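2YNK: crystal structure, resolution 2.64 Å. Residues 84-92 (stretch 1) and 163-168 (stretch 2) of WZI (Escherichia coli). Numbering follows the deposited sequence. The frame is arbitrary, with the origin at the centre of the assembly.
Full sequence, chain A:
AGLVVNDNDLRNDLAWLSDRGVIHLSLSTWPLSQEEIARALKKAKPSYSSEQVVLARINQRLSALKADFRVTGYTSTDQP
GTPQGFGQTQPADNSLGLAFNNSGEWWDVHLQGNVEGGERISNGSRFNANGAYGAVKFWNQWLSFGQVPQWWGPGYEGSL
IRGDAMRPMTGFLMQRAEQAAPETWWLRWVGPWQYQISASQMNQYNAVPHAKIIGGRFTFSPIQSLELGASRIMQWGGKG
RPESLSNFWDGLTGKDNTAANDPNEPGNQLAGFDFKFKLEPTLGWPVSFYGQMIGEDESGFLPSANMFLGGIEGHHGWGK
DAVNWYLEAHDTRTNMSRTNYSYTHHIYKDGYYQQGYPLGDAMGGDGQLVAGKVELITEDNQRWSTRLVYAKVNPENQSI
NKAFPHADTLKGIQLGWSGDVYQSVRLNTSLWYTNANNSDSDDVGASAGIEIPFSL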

# COMPACT_ATOMS: atom_id res chain seq x y z
N GLN A 84 -2.33 5.33 9.46
CA GLN A 84 -1.31 4.28 9.44
C GLN A 84 -0.80 4.02 8.04
O GLN A 84 -1.47 4.28 7.05
CB GLN A 84 -1.86 2.96 9.99
CG GLN A 84 -2.41 3.06 11.39
CD GLN A 84 -1.37 3.48 12.39
OE1 GLN A 84 -0.53 2.67 12.80
NE2 GLN A 84 -1.41 4.75 12.79
N GLY A 85 0.40 3.46 7.96
CA GLY A 85 1.08 3.31 6.69
C GLY A 85 0.75 2.07 5.90
O GLY A 85 -0.18 1.32 6.20
N PHE A 86 1.54 1.88 4.86
CA PHE A 86 1.51 0.70 4.05
C PHE A 86 1.35 -0.54 4.91
O PHE A 86 2.15 -0.79 5.82
CB PHE A 86 2.80 0.63 3.24
CG PHE A 86 2.95 -0.61 2.44
CD1 PHE A 86 3.55 -1.72 2.99
CD2 PHE A 86 2.50 -0.65 1.14
CE1 PHE A 86 3.69 -2.87 2.25
CE2 PHE A 86 2.65 -1.80 0.39
CZ PHE A 86 3.24 -2.92 0.96
N GLY A 87 0.29 -1.27 4.62
CA GLY A 87 -0.02 -2.53 5.28
C GLY A 87 -0.45 -2.44 6.73
O GLY A 87 -0.49 -3.47 7.41
N GLN A 88 -0.78 -1.26 7.22
CA GLN A 88 -1.03 -1.10 8.66
C GLN A 88 -2.43 -0.58 9.08
O GLN A 88 -2.66 -0.39 10.28
CB GLN A 88 0.09 -0.24 9.27
CG GLN A 88 1.43 -0.97 9.35
CD GLN A 88 2.62 -0.02 9.29
OE1 GLN A 88 2.99 0.60 10.29
NE2 GLN A 88 3.23 0.09 8.10
N THR A 89 -3.36 -0.37 8.15
CA THR A 89 -4.74 0.04 8.50
C THR A 89 -5.61 -1.19 8.74
O THR A 89 -6.01 -1.87 7.80
CB THR A 89 -5.42 0.93 7.41
OG1 THR A 89 -4.70 2.15 7.21
CG2 THR A 89 -6.86 1.28 7.82
N GLN A 90 -5.92 -1.48 10.00
CA GLN A 90 -6.87 -2.54 10.34
C GLN A 90 -8.33 -2.01 10.32
O GLN A 90 -8.59 -0.90 10.78
CB GLN A 90 -6.54 -3.11 11.71
CG GLN A 90 -5.28 -3.97 11.71
CD GLN A 90 -5.52 -5.42 11.31
OE1 GLN A 90 -6.66 -5.88 11.14
NE2 GLN A 90 -4.43 -6.17 11.17
N PRO A 91 -9.26 -2.82 9.79
CA PRO A 91 -10.64 -2.37 9.61
C PRO A 91 -11.53 -2.53 10.85
O PRO A 91 -12.68 -2.09 10.84
CB PRO A 91 -11.14 -3.29 8.50
CG PRO A 91 -10.45 -4.57 8.78
CD PRO A 91 -9.08 -4.17 9.25
N ALA A 92 -11.02 -3.17 11.89
CA ALA A 92 -11.78 -3.37 13.11
C ALA A 92 -10.85 -3.51 14.30
O ALA A 92 -9.68 -3.86 14.13
CB ALA A 92 -12.66 -4.60 12.98
N GLY A 163 -4.49 3.48 -2.31
CA GLY A 163 -3.85 2.91 -1.16
C GLY A 163 -4.64 1.78 -0.54
O GLY A 163 -5.36 1.05 -1.22
N ASP A 164 -4.54 1.74 0.78
CA ASP A 164 -4.65 0.55 1.59
C ASP A 164 -5.59 0.73 2.77
O ASP A 164 -5.74 -0.20 3.56
CB ASP A 164 -3.27 0.38 2.21
CG ASP A 164 -2.87 -1.02 2.40
OD1 ASP A 164 -3.37 -1.90 1.67
OD2 ASP A 164 -2.00 -1.23 3.26
N ALA A 165 -6.18 1.92 2.88
CA ALA A 165 -6.76 2.43 4.12
C ALA A 165 -8.27 2.36 4.07
O ALA A 165 -8.97 3.37 4.23
CB ALA A 165 -6.30 3.87 4.32
N MSE A 166 -8.78 1.15 3.84
CA MSE A 166 -10.12 0.95 3.30
C MSE A 166 -10.23 -0.51 2.97
O MSE A 166 -9.22 -1.20 2.83
CB MSE A 166 -10.27 1.72 1.99
CG MSE A 166 -8.90 1.65 1.27
SE MSE A 166 -9.14 1.12 -0.58
CE MSE A 166 -8.98 -0.82 -0.31
N ARG A 167 -11.45 -1.01 2.83
CA ARG A 167 -11.64 -2.42 2.59
C ARG A 167 -11.41 -2.68 1.12
O ARG A 167 -11.92 -1.93 0.28
CB ARG A 167 -13.03 -2.88 3.01
CG ARG A 167 -13.30 -2.59 4.47
CD ARG A 167 -14.65 -3.11 4.93
NE ARG A 167 -14.47 -4.27 5.78
CZ ARG A 167 -14.56 -4.28 7.10
NH1 ARG A 167 -14.88 -3.19 7.78
NH2 ARG A 167 -14.35 -5.41 7.74
N PRO A 168 -10.63 -3.73 0.79
CA PRO A 168 -10.32 -4.02 -0.60
C PRO A 168 -11.60 -4.34 -1.37
O PRO A 168 -12.55 -4.89 -0.79
CB PRO A 168 -9.39 -5.23 -0.52
CG PRO A 168 -9.69 -5.87 0.79
CD PRO A 168 -10.07 -4.75 1.71

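Two irregular segments can meet through a single hydrogen bond, with looser packing beside it, and this pair of loops in WZI is a compact example. Neither stretch forms a regular helix or strand, and together they bury 286 Å² of surface.

Gly163 makes no contact with stretch 1; the interface begins at Asp164, whose CA-to-CB bond points toward the other loop. Its carboxylate reaches the type II beta turn running from Gly85 to Gln88. The turn is closed by its own backbone hydrogen bond, from Gln88 N to Gly85 O at 2.8 Å, a bond that does not use the amide of Gly87. Asp164 OD2 accepts a hydrogen bond from Gly87 N at 2.7 Å, with an N-H...acceptor angle of 141°, short but somewhat bent. Gly87 has a phi of 70°, a positive value that by itself favours glycine. The turn is braced further by Gln88, whose side chain folds back so that Gln88 NE2 donates to Phe86 O at 2.7 Å.

Beyond this anchor the contact becomes one of packing. Asp164 O lies 4.0 Å from Thr89 CB and also accepts a weak hydrogen bond from Met166 N, 3.3 Å away within its own stretch. The CA-to-CB bond of Ala165 points sideways, and Thr89 OG1 sits 3.7 Å from Ala165 CB, a van der Waals approach.

The CA-to-CB bond of Met166, a selenomethionine here, points away from stretch 1, and the residue contributes little. Arg167 then brings the interface to its far end: its CA-to-CB bond points sideways, but the end of the chain comes nearer, placing Pro91 CB over one face of the guanidinium, 3.8 Å from Arg167 NH1. Arg167 NH2 is hydrogen-bonded elsewhere in the structure, so the same group combines polar bonding with apolar packing. Pro168 lies beyond reach.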